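M32 carboxypeptidase (Chitinophagaceae bacterium, PDB 7A03) probably acts as a metal-dependent carboxypeptidase of the M32 (Taq) family, removing amino acids one at a time from the C-terminus of peptides. Local coordinates at residues E297-L302 with N462-G467. Sequence-based numbering, arbitrary orientation.
Sequences ESQSRL and NIHPFG
Gln299, on a turn of helix 293-307, faces Ile463 and His464 at the point where the backbone, past helix 453-462, first departs from helical phi/psi at Ile463. The backbones stay well apart, 9.4 Å between CA of Gln299 and CA of Ile463, so side chains alone bridge the gap.

Glutamine suits this buried place because it is long and its amide can both accept and donate. Its chain bends at chi2 (-55°), bringing the amide to the edge of the His464 ring. There NE2 of His464 donates to OE1 of Gln299 at 2.9 Å, with an N-H...O angle of 159°. The oxygen lies close to the ring plane, whereas NE2 of His464 lies 35° out of the amide plane of Gln299, not on a lone pair; the two planes are almost perpendicular. On the amide's other branch, NE2 of Gln299 donates 3.2 Å to OG of Ser298, in the amide plane, and these two bonds together fix the amide's rotation. The CD1 methyl of Ile463, an aliphatic residue at home in this buried spot, makes van der Waals contact with NE2 of Gln299 at 3.7 Å.

A second shell steadies both polar partners: Ser298 OG is also bonded to Ile295 O. Histidine carries donor and acceptor on one flat ring, its ND1 hydrogen-bonding NE of Arg460. Tyr274 touches Gln299 and meets the His464 ring; its helix 258-277 also holds an HExxH pattern, probably the metal site, though metal-free here. Leu459 of helix 453-462 packs against Gln299 and His464, and Ile479 of helix 472-480 backs Ile463.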
ATOM      1  N   GLU A 297       1.777  -3.556   2.201  1.00 13.25           N
ATOM      2  CA  GLU A 297       2.774  -2.647   1.668  1.00 15.47           C
ATOM      3  C   GLU A 297       4.190  -3.088   2.038  1.00 13.61           C
ATOM      4  O   GLU A 297       5.121  -2.873   1.258  1.00 13.00           O
ATOM      5  CB  GLU A 297       2.467  -1.211   2.120  1.00 14.83           C
ATOM      6  CG  GLU A 297       3.365  -0.152   1.495  1.00 18.22           C
ATOM      7  CD  GLU A 297       2.940   0.209   0.074  1.00 20.60           C
ATOM      8  OE1 GLU A 297       1.970  -0.384  -0.437  1.00 23.26           O
ATOM      9  OE2 GLU A 297       3.577   1.093  -0.527  1.00 21.80           O
ATOM     10  N   SER A 298       4.374  -3.721   3.206  1.00 11.99           N
ATOM     11  CA  SER A 298       5.700  -4.234   3.551  1.00 12.72           C
ATOM     12  C   SER A 298       6.161  -5.282   2.549  1.00 12.04           C
ATOM     13  O   SER A 298       7.359  -5.390   2.258  1.00 12.19           O
ATOM     14  CB  SER A 298       5.719  -4.835   4.962  1.00 15.32           C
ATOM     15  OG  SER A 298       5.135  -6.137   5.009  1.00 15.23           O
ATOM     16  N   GLN A 299       5.230  -6.077   2.028  1.00 12.83           N
ATOM     17  CA  GLN A 299       5.630  -7.075   1.027  1.00 12.20           C
ATOM     18  C   GLN A 299       6.059  -6.430  -0.295  1.00 11.60           C
ATOM     19  O   GLN A 299       7.114  -6.788  -0.871  1.00 13.92           O
ATOM     20  CB  GLN A 299       4.472  -8.043   0.812  1.00 13.92           C
ATOM     21  CG  GLN A 299       4.101  -8.779   2.074  1.00 11.72           C
ATOM     22  CD  GLN A 299       5.297  -9.498   2.663  1.00 12.37           C
ATOM     23  OE1 GLN A 299       5.703 -10.553   2.178  1.00 13.06           O
ATOM     24  NE2 GLN A 299       5.888  -8.911   3.712  1.00 13.30           N
ATOM     25  N   SER A 300       5.295  -5.434  -0.754  1.00 11.82           N
ATOM     26  CA  SER A 300       5.697  -4.739  -1.982  1.00 11.39           C
ATOM     27  C   SER A 300       7.040  -4.025  -1.835  1.00 13.63           C
ATOM     28  O   SER A 300       7.901  -4.095  -2.732  1.00 12.90           O
ATOM     29  CB  SER A 300       4.606  -3.779  -2.472  1.00 14.16           C
ATOM     30  OG  SER A 300       4.412  -2.702  -1.577  1.00 16.93           O
ATOM     31  N   ARG A 301       7.242  -3.330  -0.710  1.00 12.63           N
ATOM     32  CA  ARG A 301       8.472  -2.570  -0.532  1.00 12.01           C
ATOM     33  C   ARG A 301       9.673  -3.465  -0.253  1.00 13.64           C
ATOM     34  O   ARG A 301      10.790  -3.124  -0.663  1.00 12.31           O
ATOM     35  CB  ARG A 301       8.321  -1.558   0.603  1.00 12.20           C
ATOM     36  CG  ARG A 301       7.364  -0.409   0.285  1.00 14.42           C
ATOM     37  CD  ARG A 301       7.751   0.382  -0.963  1.00 13.23           C
ATOM     38  NE  ARG A 301       7.003   1.639  -1.009  1.00 16.34           N
ATOM     39  CZ  ARG A 301       6.977   2.485  -2.033  1.00 15.11           C
ATOM     40  NH1 ARG A 301       6.302   3.616  -1.913  1.00 15.47           N
ATOM     41  NH2 ARG A 301       7.645   2.238  -3.158  1.00 16.59           N
ATOM     42  N   LEU A 302       9.473  -4.589   0.455  1.00 12.20           N
ATOM     43  CA  LEU A 302      10.594  -5.476   0.734  1.00 12.39           C
ATOM     44  C   LEU A 302      11.171  -5.999  -0.563  1.00 12.30           C
ATOM     45  O   LEU A 302      12.401  -6.013  -0.745  1.00 12.87           O
ATOM     46  CB  LEU A 302      10.148  -6.639   1.620  1.00 12.43           C
ATOM     47  CG  LEU A 302      11.208  -7.673   2.027  1.00 12.67           C
ATOM     48  CD1 LEU A 302      10.879  -8.232   3.405  1.00 13.22           C
ATOM     49  CD2 LEU A 302      11.290  -8.813   1.019  1.00 14.82           C
ATOM     50  N   ASN A 462       6.582 -17.204   7.774  1.00 16.51           N
ATOM     51  CA  ASN A 462       6.439 -16.200   8.817  1.00 18.31           C
ATOM     52  C   ASN A 462       5.288 -15.228   8.630  1.00 15.90           C
ATOM     53  O   ASN A 462       4.802 -14.697   9.631  1.00 16.95           O
ATOM     54  CB  ASN A 462       7.736 -15.407   8.977  1.00 17.39           C
ATOM     55  CG  ASN A 462       8.794 -16.193   9.702  1.00 21.08           C
ATOM     56  OD1 ASN A 462       8.814 -16.231  10.936  1.00 23.38           O
ATOM     57  ND2 ASN A 462       9.667 -16.848   8.943  1.00 18.96           N
ATOM     58  N   ILE A 463       4.846 -14.966   7.398  1.00 15.89           N
ATOM     59  CA  ILE A 463       3.853 -13.912   7.165  1.00 15.54           C
ATOM     60  C   ILE A 463       2.644 -14.414   6.388  1.00 17.26           C
ATOM     61  O   ILE A 463       1.502 -14.294   6.848  1.00 17.17           O
ATOM     62  CB  ILE A 463       4.484 -12.690   6.475  1.00 13.42           C
ATOM     63  CG1 ILE A 463       5.493 -12.024   7.426  1.00 14.90           C
ATOM     64  CG2 ILE A 463       3.393 -11.702   6.082  1.00 15.32           C
ATOM     65  CD1 ILE A 463       6.408 -11.019   6.759  1.00 18.83           C
ATOM     66  N   HIS A 464       2.884 -14.978   5.206  1.00 16.65           N
ATOM     67  CA  HIS A 464       1.793 -15.210   4.261  1.00 15.22           C
ATOM     68  C   HIS A 464       0.634 -16.065   4.759  1.00 16.04           C
ATOM     69  O   HIS A 464      -0.516 -15.730   4.424  1.00 16.16           O
ATOM     70  CB  HIS A 464       2.350 -15.766   2.952  1.00 14.01           C
ATOM     71  CG  HIS A 464       3.280 -14.828   2.258  1.00 14.02           C
ATOM     72  ND1 HIS A 464       3.922 -15.147   1.078  1.00 11.93           N
ATOM     73  CD2 HIS A 464       3.653 -13.565   2.561  1.00 12.56           C
ATOM     74  CE1 HIS A 464       4.661 -14.122   0.693  1.00 13.88           C
ATOM     75  NE2 HIS A 464       4.521 -13.152   1.581  1.00 11.86           N
ATOM     76  N   PRO A 465       0.831 -17.178   5.474  1.00 16.07           N
ATOM     77  CA  PRO A 465      -0.282 -18.117   5.684  1.00 15.01           C
ATOM     78  C   PRO A 465      -1.200 -17.772   6.837  1.00 17.83           C
ATOM     79  O   PRO A 465      -2.180 -18.488   7.050  1.00 17.85           O
ATOM     80  CB  PRO A 465       0.454 -19.431   5.976  1.00 20.59           C
ATOM     81  CG  PRO A 465       1.670 -18.989   6.701  1.00 17.76           C
ATOM     82  CD  PRO A 465       2.090 -17.697   6.050  1.00 20.50           C
ATOM     83  N   PHE A 466      -0.906 -16.725   7.598  1.00 15.26           N
ATOM     84  CA  PHE A 466      -1.672 -16.428   8.797  1.00 14.27           C
ATOM     85  C   PHE A 466      -2.868 -15.525   8.560  1.00 14.18           C
ATOM     86  O   PHE A 466      -3.695 -15.386   9.464  1.00 16.42           O
ATOM     87  CB  PHE A 466      -0.762 -15.813   9.853  1.00 15.29           C
ATOM     88  CG  PHE A 466       0.357 -16.720  10.260  1.00 20.46           C
ATOM     89  CD1 PHE A 466       0.091 -17.899  10.924  1.00 19.69           C
ATOM     90  CD2 PHE A 466       1.660 -16.421   9.944  1.00 16.72           C
ATOM     91  CE1 PHE A 466       1.112 -18.755  11.286  1.00 23.31           C
ATOM     92  CE2 PHE A 466       2.692 -17.269  10.316  1.00 21.53           C
ATOM     93  CZ  PHE A 466       2.410 -18.438  10.987  1.00 20.02           C
ATOM     94  N   GLY A 467      -2.988 -14.927   7.385  1.00 15.06           N
ATOM     95  CA  GLY A 467      -4.066 -13.988   7.170  1.00 15.10           C
ATOM     96  C   GLY A 467      -4.081 -12.909   8.240  1.00 15.69           C
ATOM     97  O   GLY A 467      -3.047 -12.298   8.560  1.00 16.42           O
TER